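Local coordinates for protein SeviL (PDB 6LF2) that binds the saccharide of asialo-GM1, and probably acts as an R-type (beta-trefoil) lectin that recognises GM1b and asialo-GM1 glycans, at residues V7-Y13 against Q43-K49; H3-V7 against E78-L83; Q66-E70 against N100-A105. One frame throughout, in Å; residues are numbered along the deposited sequence. Where two conformers were deposited one is given.

Contact 1: V7-Y13 against Q43-K49; sequences VTIGKCY and QIWSFQK. With NGA (2-acetamido-2-deoxy-beta-D-galactopyranose), chain D.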
loop_
_atom_site.group_PDB
_atom_site.type_symbol
_atom_site.label_atom_id
_atom_site.label_comp_id
_atom_site.label_asym_id
_atom_site.label_seq_id
_atom_site.Cartn_x
_atom_site.Cartn_y
_atom_site.Cartn_z
ATOM N N VAL B 7 -1.730 18.984 12.452
ATOM C CA VAL B 7 -3.063 18.411 12.589
ATOM C C VAL B 7 -3.140 17.174 11.704
ATOM O O VAL B 7 -2.754 17.215 10.530
ATOM C CB VAL B 7 -4.168 19.443 12.264
ATOM C CG1 VAL B 7 -4.030 20.003 10.853
ATOM C CG2 VAL B 7 -5.563 18.864 12.524
ATOM N N THR B 8 -3.567 16.062 12.292
ATOM C CA THR B 8 -3.624 14.809 11.554
ATOM C C THR B 8 -4.681 14.883 10.456
ATOM O O THR B 8 -5.818 15.324 10.689
ATOM C CB THR B 8 -3.900 13.652 12.504
ATOM O OG1 THR B 8 -2.769 13.481 13.367
ATOM C CG2 THR B 8 -4.130 12.365 11.722
ATOM N N ILE B 9 -4.269 14.450 9.259
ATOM C CA ILE B 9 -4.961 14.539 7.982
ATOM C C ILE B 9 -5.554 13.175 7.663
ATOM O O ILE B 9 -6.592 13.065 6.995
ATOM C CB ILE B 9 -3.957 14.979 6.891
ATOM C CG1 ILE B 9 -4.104 16.453 6.549
ATOM C CG2 ILE B 9 -4.017 14.088 5.648
ATOM C CD1 ILE B 9 -3.131 16.877 5.488
ATOM N N GLY B 10 -4.872 12.132 8.112
ATOM C CA GLY B 10 -5.292 10.768 7.838
ATOM C C GLY B 10 -4.284 9.795 8.411
ATOM O O GLY B 10 -3.206 10.173 8.876
ATOM N N LYS B 11 -4.657 8.520 8.365
ATOM C CA LYS B 11 -3.798 7.422 8.777
ATOM C C LYS B 11 -3.380 6.672 7.523
ATOM O O LYS B 11 -4.224 6.392 6.666
ATOM C CB LYS B 11 -4.533 6.482 9.738
ATOM C CG LYS B 11 -4.908 7.092 11.089
ATOM C CD LYS B 11 -3.731 7.128 12.056
ATOM C CE LYS B 11 -4.115 7.840 13.345
ATOM N NZ LYS B 11 -5.359 7.274 13.938
ATOM N N CYS B 12 -2.092 6.354 7.408
ATOM C CA CYS B 12 -1.624 5.805 6.146
ATOM C C CYS B 12 -0.473 4.832 6.336
ATOM O O CYS B 12 0.289 4.903 7.305
ATOM C CB CYS B 12 -1.192 6.917 5.183
ATOM S SG CYS B 12 0.252 7.842 5.728
ATOM N N TYR B 13 -0.356 3.909 5.382
ATOM C CA TYR B 13 0.871 3.153 5.211
ATOM C C TYR B 13 1.800 3.944 4.300
ATOM O O TYR B 13 1.348 4.730 3.461
ATOM C CB TYR B 13 0.606 1.778 4.593
ATOM C CG TYR B 13 -0.233 0.847 5.445
ATOM C CD1 TYR B 13 0.363 -0.009 6.352
ATOM C CD2 TYR B 13 -1.626 0.816 5.321
ATOM C CE1 TYR B 13 -0.397 -0.875 7.139
ATOM C CE2 TYR B 13 -2.395 -0.043 6.101
ATOM C CZ TYR B 13 -1.775 -0.881 7.001
ATOM O OH TYR B 13 -2.509 -1.738 7.790
ATOM N N GLN B 43 2.921 -0.349 11.132
ATOM C CA GLN B 43 3.189 0.286 9.850
ATOM C C GLN B 43 2.189 1.386 9.529
ATOM O O GLN B 43 2.253 1.966 8.441
ATOM C CB GLN B 43 3.184 -0.780 8.732
ATOM C CG GLN B 43 4.256 -1.857 8.931
ATOM C CD GLN B 43 3.942 -3.134 8.171
ATOM O OE1 GLN B 43 3.122 -3.135 7.249
ATOM N NE2 GLN B 43 4.560 -4.229 8.578
ATOM N N ILE B 44 1.260 1.691 10.437
ATOM C CA ILE B 44 0.260 2.730 10.216
ATOM C C ILE B 44 0.745 4.020 10.859
ATOM O O ILE B 44 1.044 4.047 12.063
ATOM C CB ILE B 44 -1.108 2.322 10.779
ATOM C CG1 ILE B 44 -1.540 0.994 10.141
ATOM C CG2 ILE B 44 -2.135 3.417 10.512
ATOM C CD1 ILE B 44 -2.889 0.483 10.612
ATOM N N TRP B 45 0.794 5.090 10.062
ATOM C CA TRP B 45 1.303 6.386 10.496
ATOM C C TRP B 45 0.209 7.439 10.467
ATOM O O TRP B 45 -0.730 7.366 9.668
ATOM C CB TRP B 45 2.464 6.871 9.606
ATOM C CG TRP B 45 3.635 5.942 9.578
ATOM C CD1 TRP B 45 3.742 4.789 8.852
ATOM C CD2 TRP B 45 4.879 6.076 10.293
ATOM N NE1 TRP B 45 4.953 4.201 9.075
ATOM C CE2 TRP B 45 5.676 4.962 9.954
ATOM C CE3 TRP B 45 5.392 7.021 11.193
ATOM C CZ2 TRP B 45 6.957 4.764 10.470
ATOM C CZ3 TRP B 45 6.671 6.821 11.709
ATOM C CH2 TRP B 45 7.439 5.706 11.346
ATOM N N SER B 46 0.360 8.449 11.327
ATOM C CA SER B 46 -0.447 9.659 11.242
ATOM C C SER B 46 0.223 10.629 10.276
ATOM O O SER B 46 1.370 11.033 10.494
ATOM C CB SER B 46 -0.617 10.318 12.611
ATOM O OG SER B 46 -1.453 9.537 13.453
ATOM N N PHE B 47 -0.487 10.985 9.212
ATOM C CA PHE B 47 -0.029 11.977 8.248
ATOM C C PHE B 47 -0.651 13.315 8.639
ATOM O O PHE B 47 -1.879 13.422 8.738
ATOM C CB PHE B 47 -0.418 11.552 6.833
ATOM C CG PHE B 47 0.175 12.409 5.760
ATOM C CD1 PHE B 47 1.520 12.337 5.468
ATOM C CD2 PHE B 47 -0.617 13.291 5.048
ATOM C CE1 PHE B 47 2.075 13.134 4.470
ATOM C CE2 PHE B 47 -0.075 14.084 4.055
ATOM C CZ PHE B 47 1.275 13.997 3.764
ATOM N N GLN B 48 0.193 14.327 8.886
ATOM C CA GLN B 48 -0.245 15.554 9.550
ATOM C C GLN B 48 0.161 16.785 8.746
ATOM O O GLN B 48 1.301 16.880 8.288
ATOM C CB GLN B 48 0.337 15.640 10.968
ATOM C CG GLN B 48 0.140 14.359 11.785
ATOM C CD GLN B 48 0.897 14.355 13.103
ATOM O OE1 GLN B 48 1.962 14.959 13.228
ATOM N NE2 GLN B 48 0.351 13.661 14.095
ATOM N N LYS B 49 -0.772 17.717 8.573
ATOM C CA LYS B 49 -0.452 19.021 7.995
ATOM C C LYS B 49 0.254 19.859 9.052
ATOM O O LYS B 49 -0.316 20.122 10.114
ATOM C CB LYS B 49 -1.731 19.710 7.517
ATOM C CG LYS B 49 -1.586 21.173 7.090
ATOM C CD LYS B 49 -1.243 21.298 5.621
ATOM C CE LYS B 49 0.254 21.447 5.400
ATOM N NZ LYS B 49 0.837 22.614 6.154
HETATM C C1 NGA D . 8.537 -7.810 12.684
HETATM C C2 NGA D . 8.091 -7.735 14.144
HETATM C C3 NGA D . 6.708 -7.105 14.263
HETATM C C4 NGA D . 6.644 -5.800 13.471
HETATM C C5 NGA D . 7.203 -5.979 12.059
HETATM C C6 NGA D . 7.247 -4.659 11.290
HETATM C C7 NGA D . 8.943 -9.303 15.805
HETATM C C8 NGA D . 8.649 -10.531 16.617
HETATM N N2 NGA D . 8.136 -9.048 14.770
HETATM O O3 NGA D . 6.480 -6.806 15.626
HETATM O O4 NGA D . 7.389 -4.802 14.148
HETATM O O5 NGA D . 8.509 -6.498 12.145
HETATM O O6 NGA D . 5.956 -4.209 10.973
HETATM O O7 NGA D . 9.899 -8.587 16.100
HETATM O O HOH W 1 -3.007 11.470 15.223
#

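Contact 2: H3-V7 against E78-L83; sequences HMSSV and EQDTTL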
loop_
_atom_site.group_PDB
_atom_site.type_symbol
_atom_site.label_atom_id
_atom_site.label_comp_id
_atom_site.label_asym_id
_atom_site.label_seq_id
_atom_site.Cartn_x
_atom_site.Cartn_y
_atom_site.Cartn_z
ATOM N N HIS B 3 7.198 25.834 19.638
ATOM C CA HIS B 3 5.806 25.471 19.925
ATOM C C HIS B 3 5.061 25.073 18.655
ATOM O O HIS B 3 3.881 25.388 18.486
ATOM C CB HIS B 3 5.060 26.603 20.641
ATOM C CG HIS B 3 5.528 26.856 22.042
ATOM N ND1 HIS B 3 6.607 27.666 22.332
ATOM C CD2 HIS B 3 5.050 26.425 23.234
ATOM C CE1 HIS B 3 6.782 27.710 23.642
ATOM N NE2 HIS B 3 5.848 26.969 24.213
ATOM N N MET B 4 5.757 24.379 17.755
ATOM C CA MET B 4 5.141 23.942 16.509
ATOM C C MET B 4 3.962 23.006 16.763
ATOM O O MET B 4 3.931 22.250 17.739
ATOM C CB MET B 4 6.171 23.250 15.621
ATOM C CG MET B 4 7.099 24.215 14.917
ATOM S SD MET B 4 8.492 23.385 14.112
ATOM C CE MET B 4 8.757 24.502 12.730
ATOM N N SER B 5 2.981 23.073 15.864
ATOM C CA SER B 5 1.825 22.193 15.886
ATOM C C SER B 5 1.592 21.603 14.497
ATOM O O SER B 5 2.150 22.047 13.487
ATOM C CB SER B 5 0.566 22.930 16.374
ATOM O OG SER B 5 0.267 24.042 15.538
ATOM N N SER B 6 0.767 20.561 14.484
ATOM C CA SER B 6 0.352 19.897 13.258
ATOM C C SER B 6 -0.993 19.246 13.524
ATOM O O SER B 6 -1.368 18.997 14.670
ATOM C CB SER B 6 1.378 18.856 12.787
ATOM O OG SER B 6 1.633 17.892 13.795
ATOM N N VAL B 7 -1.730 18.984 12.452
ATOM C CA VAL B 7 -3.063 18.411 12.589
ATOM C C VAL B 7 -3.140 17.174 11.704
ATOM O O VAL B 7 -2.754 17.215 10.530
ATOM C CB VAL B 7 -4.168 19.443 12.264
ATOM C CG1 VAL B 7 -4.030 20.003 10.853
ATOM C CG2 VAL B 7 -5.563 18.864 12.524
ATOM N N GLU B 78 7.856 18.023 17.963
ATOM C CA GLU B 78 7.828 18.509 16.589
ATOM C C GLU B 78 8.838 19.642 16.448
ATOM O O GLU B 78 8.637 20.734 16.990
ATOM C CB GLU B 78 6.421 18.969 16.218
ATOM C CG GLU B 78 6.269 19.386 14.762
ATOM C CD GLU B 78 4.903 19.992 14.464
ATOM O OE1 GLU B 78 3.993 19.845 15.310
ATOM O OE2 GLU B 78 4.748 20.624 13.393
ATOM N N GLN B 79 9.933 19.382 15.741
ATOM C CA GLN B 79 10.966 20.375 15.477
ATOM C C GLN B 79 10.992 20.681 13.989
ATOM O O GLN B 79 10.337 20.017 13.183
ATOM C CB GLN B 79 12.347 19.881 15.929
ATOM C CG GLN B 79 12.470 19.484 17.402
ATOM C CD GLN B 79 12.480 20.676 18.370
ATOM O OE1 GLN B 79 12.484 21.842 17.957
ATOM N NE2 GLN B 79 12.488 20.379 19.667
ATOM N N ASP B 80 11.795 21.680 13.613
ATOM C CA ASP B 80 11.877 22.008 12.196
ATOM C C ASP B 80 12.370 20.814 11.385
ATOM O O ASP B 80 11.962 20.640 10.232
ATOM C CB ASP B 80 12.751 23.251 11.981
ATOM C CG ASP B 80 14.166 23.105 12.529
ATOM O OD1 ASP B 80 14.526 22.042 13.084
ATOM O OD2 ASP B 80 14.929 24.091 12.398
ATOM N N THR B 81 13.185 19.947 11.989
ATOM C CA THR B 81 13.717 18.764 11.325
ATOM C C THR B 81 12.712 17.626 11.202
ATOM O O THR B 81 13.066 16.561 10.676
ATOM C CB THR B 81 14.937 18.255 12.080
ATOM O OG1 THR B 81 14.633 18.231 13.479
ATOM C CG2 THR B 81 16.138 19.161 11.827
ATOM N N THR B 82 11.488 17.811 11.690
ATOM C CA THR B 82 10.414 16.852 11.467
ATOM C C THR B 82 9.502 17.277 10.321
ATOM O O THR B 82 8.477 16.628 10.077
ATOM C CB THR B 82 9.585 16.654 12.745
ATOM O OG1 THR B 82 8.893 17.862 13.085
ATOM C CG2 THR B 82 10.453 16.200 13.902
ATOM N N LEU B 83 9.854 18.338 9.601
ATOM C CA LEU B 83 9.064 18.793 8.465
ATOM C C LEU B 83 9.544 18.116 7.190
ATOM O O LEU B 83 10.748 18.059 6.924
ATOM C CB LEU B 83 9.137 20.313 8.301
ATOM C CG LEU B 83 8.610 21.139 9.468
ATOM C CD1 LEU B 83 8.842 22.618 9.198
ATOM C CD2 LEU B 83 7.144 20.874 9.677
HETATM O O HOH W 2 8.518 23.131 18.010
#

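Contact 3: Q66-E70 against N100-A105; sequences QYNGE and NKVHKA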
loop_
_atom_site.group_PDB
_atom_site.type_symbol
_atom_site.label_atom_id
_atom_site.label_comp_id
_atom_site.label_asym_id
_atom_site.label_seq_id
_atom_site.Cartn_x
_atom_site.Cartn_y
_atom_site.Cartn_z
ATOM N N GLN B 66 11.938 12.167 11.959
ATOM C CA GLN B 66 12.909 13.247 11.966
ATOM C C GLN B 66 14.162 12.819 11.223
ATOM O O GLN B 66 14.559 11.655 11.272
ATOM C CB GLN B 66 13.277 13.629 13.408
ATOM C CG GLN B 66 14.286 14.761 13.547
ATOM C CD GLN B 66 14.690 14.981 14.992
ATOM O OE1 GLN B 66 14.827 14.021 15.763
ATOM N NE2 GLN B 66 14.868 16.243 15.377
ATOM N N TYR B 67 14.802 13.771 10.545
ATOM C CA TYR B 67 16.165 13.579 10.067
ATOM C C TYR B 67 17.040 14.658 10.681
ATOM O O TYR B 67 16.729 15.844 10.555
ATOM C CB TYR B 67 16.240 13.639 8.543
ATOM C CG TYR B 67 17.619 13.320 8.022
ATOM C CD1 TYR B 67 18.246 12.144 8.379
ATOM C CD2 TYR B 67 18.286 14.192 7.173
ATOM C CE1 TYR B 67 19.499 11.832 7.914
ATOM C CE2 TYR B 67 19.542 13.890 6.697
ATOM C CZ TYR B 67 20.141 12.711 7.070
ATOM O OH TYR B 67 21.391 12.402 6.598
ATOM N N ASN B 68 18.119 14.252 11.350
ATOM C CA ASN B 68 18.945 15.192 12.103
ATOM C C ASN B 68 20.261 15.514 11.409
ATOM O O ASN B 68 21.165 16.067 12.046
ATOM C CB ASN B 68 19.214 14.658 13.514
ATOM C CG ASN B 68 20.033 13.385 13.518
ATOM O OD1 ASN B 68 20.625 13.001 12.511
ATOM N ND2 ASN B 68 20.070 12.716 14.669
ATOM N N GLY B 69 20.393 15.170 10.127
ATOM C CA GLY B 69 21.636 15.297 9.404
ATOM C C GLY B 69 22.515 14.066 9.439
ATOM O O GLY B 69 23.411 13.939 8.597
ATOM N N GLU B 70 22.287 13.157 10.378
ATOM C CA GLU B 70 23.072 11.932 10.510
ATOM C C GLU B 70 22.228 10.674 10.403
ATOM O O GLU B 70 22.627 9.724 9.721
ATOM C CB GLU B 70 23.826 11.911 11.851
ATOM C CG GLU B 70 24.702 13.132 12.122
ATOM C CD GLU B 70 26.089 13.026 11.506
ATOM O OE1 GLU B 70 26.399 11.979 10.896
ATOM O OE2 GLU B 70 26.873 13.993 11.641
ATOM N N ASN B 100 13.234 16.168 3.341
ATOM C CA ASN B 100 13.409 16.825 4.631
ATOM C C ASN B 100 13.698 18.315 4.442
ATOM O O ASN B 100 14.607 18.688 3.692
ATOM C CB ASN B 100 14.542 16.149 5.391
ATOM C CG ASN B 100 14.684 16.678 6.798
ATOM O OD1 ASN B 100 15.608 17.435 7.087
ATOM N ND2 ASN B 100 13.769 16.285 7.684
ATOM N N LYS B 101 12.935 19.172 5.138
ATOM C CA LYS B 101 13.035 20.612 4.906
ATOM C C LYS B 101 14.404 21.152 5.297
ATOM O O LYS B 101 15.032 21.889 4.526
ATOM C CB LYS B 101 11.948 21.365 5.678
ATOM C CG LYS B 101 12.057 22.903 5.549
ATOM C CD LYS B 101 10.953 23.611 6.318
ATOM C CE LYS B 101 10.856 25.089 5.962
ATOM N NZ LYS B 101 12.115 25.839 6.257
ATOM N N VAL B 102 14.871 20.816 6.501
ATOM C CA VAL B 102 16.092 21.425 7.022
ATOM C C VAL B 102 17.299 20.974 6.214
ATOM O O VAL B 102 18.159 21.783 5.843
ATOM C CB VAL B 102 16.250 21.094 8.519
ATOM C CG1 VAL B 102 17.665 21.419 9.005
ATOM C CG2 VAL B 102 15.217 21.866 9.337
ATOM N N HIS B 103 17.366 19.689 5.890
ATOM C CA HIS B 103 18.568 19.116 5.314
ATOM C C HIS B 103 18.463 18.828 3.827
ATOM O O HIS B 103 19.466 18.429 3.229
ATOM C CB HIS B 103 18.942 17.830 6.058
ATOM C CG HIS B 103 19.290 18.067 7.493
ATOM N ND1 HIS B 103 20.488 18.628 7.879
ATOM C CD2 HIS B 103 18.590 17.851 8.632
ATOM C CE1 HIS B 103 20.513 18.738 9.196
ATOM N NE2 HIS B 103 19.376 18.271 9.678
ATOM N N LYS B 104 17.294 19.021 3.225
ATOM C CA LYS B 104 17.092 18.762 1.797
ATOM C C LYS B 104 17.605 17.370 1.415
ATOM O O LYS B 104 18.300 17.176 0.414
ATOM C CB LYS B 104 17.742 19.862 0.952
ATOM C CG LYS B 104 17.163 21.266 1.211
ATOM C CD LYS B 104 15.665 21.317 0.904
ATOM C CE LYS B 104 15.111 22.746 0.961
ATOM N NZ LYS B 104 15.116 23.333 2.333
ATOM N N ALA B 105 17.247 16.383 2.235
ATOM C CA ALA B 105 17.590 14.988 2.003
ATOM C C ALA B 105 16.308 14.168 1.892
ATOM O O ALA B 105 15.350 14.398 2.637
ATOM C CB ALA B 105 18.480 14.438 3.128
HETATM O O HOH W 3 19.500 19.049 12.299
#

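Contact 1: V7-Y13 against Q43-K49
Ile9 and Phe47 lie side by side and point the same way. Ile9 CG2 meets the edge of the phenyl ring in its plane, 3.5 Å from Phe47 CD2. Strands 6-16 and 45-50 pair antiparallel here, and this pair marks a classic beta bulge. Ile9 and Gly10 both face Phe47, whose O accepts Ile9 N at 2.7 Å and Gly10 N only weakly. Phe47 CG is anti to the backbone N (chi1 -172°), which sets the ring beside Ile9. Phe47 CB lies 3.9 Å from Cys12 SG. The same sulfur stands oblique to the ring. Beyond the pair, the Phe47 ring stacks with Tyr56.

On the other face of the sheet the contact is polar. Gln48 NE2 donates to Thr8 OG1 at 3.2 Å, with the hydroxyl 22° out of the amide plane. Gln48 OE1 bonds to Thr57 OG1, so both ends of this amide are held. A water bridges Thr8 OG1 and Ser46 OG. The bent Lys11 chain brings its CE alongside Ser46 OG.

At the glycan end, the Tyr13 ring crosses Ile44 and Gln43 at a slant. Its CZ packs on Ile44 CG1 at 3.7 Å, and its CD1 lies near Gln43 CB. The Gln43 chain runs on, extended, to the sugar. Gln43 NE2 donates to O6 of the N-acetylgalactosamine at 2.8 Å, in a nearly straight bond (163°). Gln43 OE1 accepts from Arg22 and NE2 also donates to Lys38 O. These partners fix which way the amide is turned, so that an N-H, not the carbonyl oxygen, is offered to the sugar hydroxyl.

Contact 2: H3-V7 against E78-L83
Met4 lies across the 78-83 loop and makes the close part of this contact. Its CB sits 3.7 Å from Glu78 CD. Its SD lies against the backbone, 3.7 Å from Gln79 C. Its methyl CE meets Leu83 CD1 tip to tip at 4.0 Å. The Glu78 chain is extended, with CG anti to the backbone N (chi1 -175°), and this carries the carboxylate up to the backbone of Ser5. There Glu78 OE2 comes within 3.0 Å of Ser5 O. Both atoms are acceptors, so the approach is not a hydrogen bond as modelled. It would probably disfavour the charged form of this buried glutamate.

The other side is looser and wetter. One water accepts from Met4 N at 3.0 Å and donates to Glu78 O at 2.6 Å. At Gln79 the CB points away from the 3-7 segment, and the end of the Asp80 side chain leads away too. Both residues are exposed.

No alpha helix is near. A short 3-10 turn, 80-82, lies in the loop itself, and strands and loops make up the surroundings. Glu78 packs on Phe64 of strand 63-67, Thr57 of strand 56-60 and Ser50 of strand 45-50. Leu83 also touches Thr57 and Ser50. The N-terminal arm thus lies against the loop between strands 72-75 and 84-88.

Contact 3: Q66-E70 against N100-A105
The His103 ring is sandwiched between Gly69 and Val102. The contact joins two turns of the beta-trefoil. One follows strand 63-67, and the other links strands 96-100 and 106-110. Gly69 CA stands 3.7 Å from the His103 ring centroid, only 13° off the ring normal, which makes a CH-pi contact. On the opposite face, Val102 CG1 sits 3.6 Å above the His103 ring plane. A water lies at the ring edge, in plane, 2.7 Å from His103 NE2, and reaches Asn68 O only weakly. The Tyr67 ring has Gly69 too: Gly69 N is 3.6 Å above its plane, over the centre. His103 CB comes to the edge of the tyrosine. The two rings stand nearly upright to each other, with planes at 79° and centroids 5.5 Å apart.

Each turn is shaped by an asparagine. Asn68 OD1 accepts from Glu70 N, forming an Asx turn that folds the chain round Gly69. Asn100 OD1 accepts from His103 N at 3.1 Å, an Asx motif that ties the start of its turn to the histidine. Asn100 ND2 donates to Thr81 O and passes close to Tyr67 CB, so the amide has a partner at each end.

Tyr67 CG is anti to the backbone N (chi1 -175°), and the ring reaches across to the second turn. There its CE2 touches Ala105 CB at 3.8 Å. Ala116 of strand 113-117 packs against both of these side chains.

The backbone is less well served. Tyr67 O is buried here without a hydrogen-bond partner. What it meets is the edge of the histidine, with His103 CD2 3.3 Å from Tyr67 O.

In the fold
Contacts 1 and 2 share Val7 and have centres 14 Å apart. Gln48 OE1 probably bonds to Ser6 OG at 3.0 Å, in one of the two conformers of that serine. Contacts 2 and 3 touch through two probable hydrogen bonds; their centres are 13 Å apart. Thr81 OG1 lies 2.8 Å from Gln66 NE2, and Leu83 O lies 3.0 Å from Lys101 N. Contacts 1 and 3 do not touch. Their centres are 20 Å apart, on opposite sides of the chain's centre. Among the three, contact 1 holds a glycan-pocket residue, Gln43, whose side chain is also about 7 Å from a bound galactose.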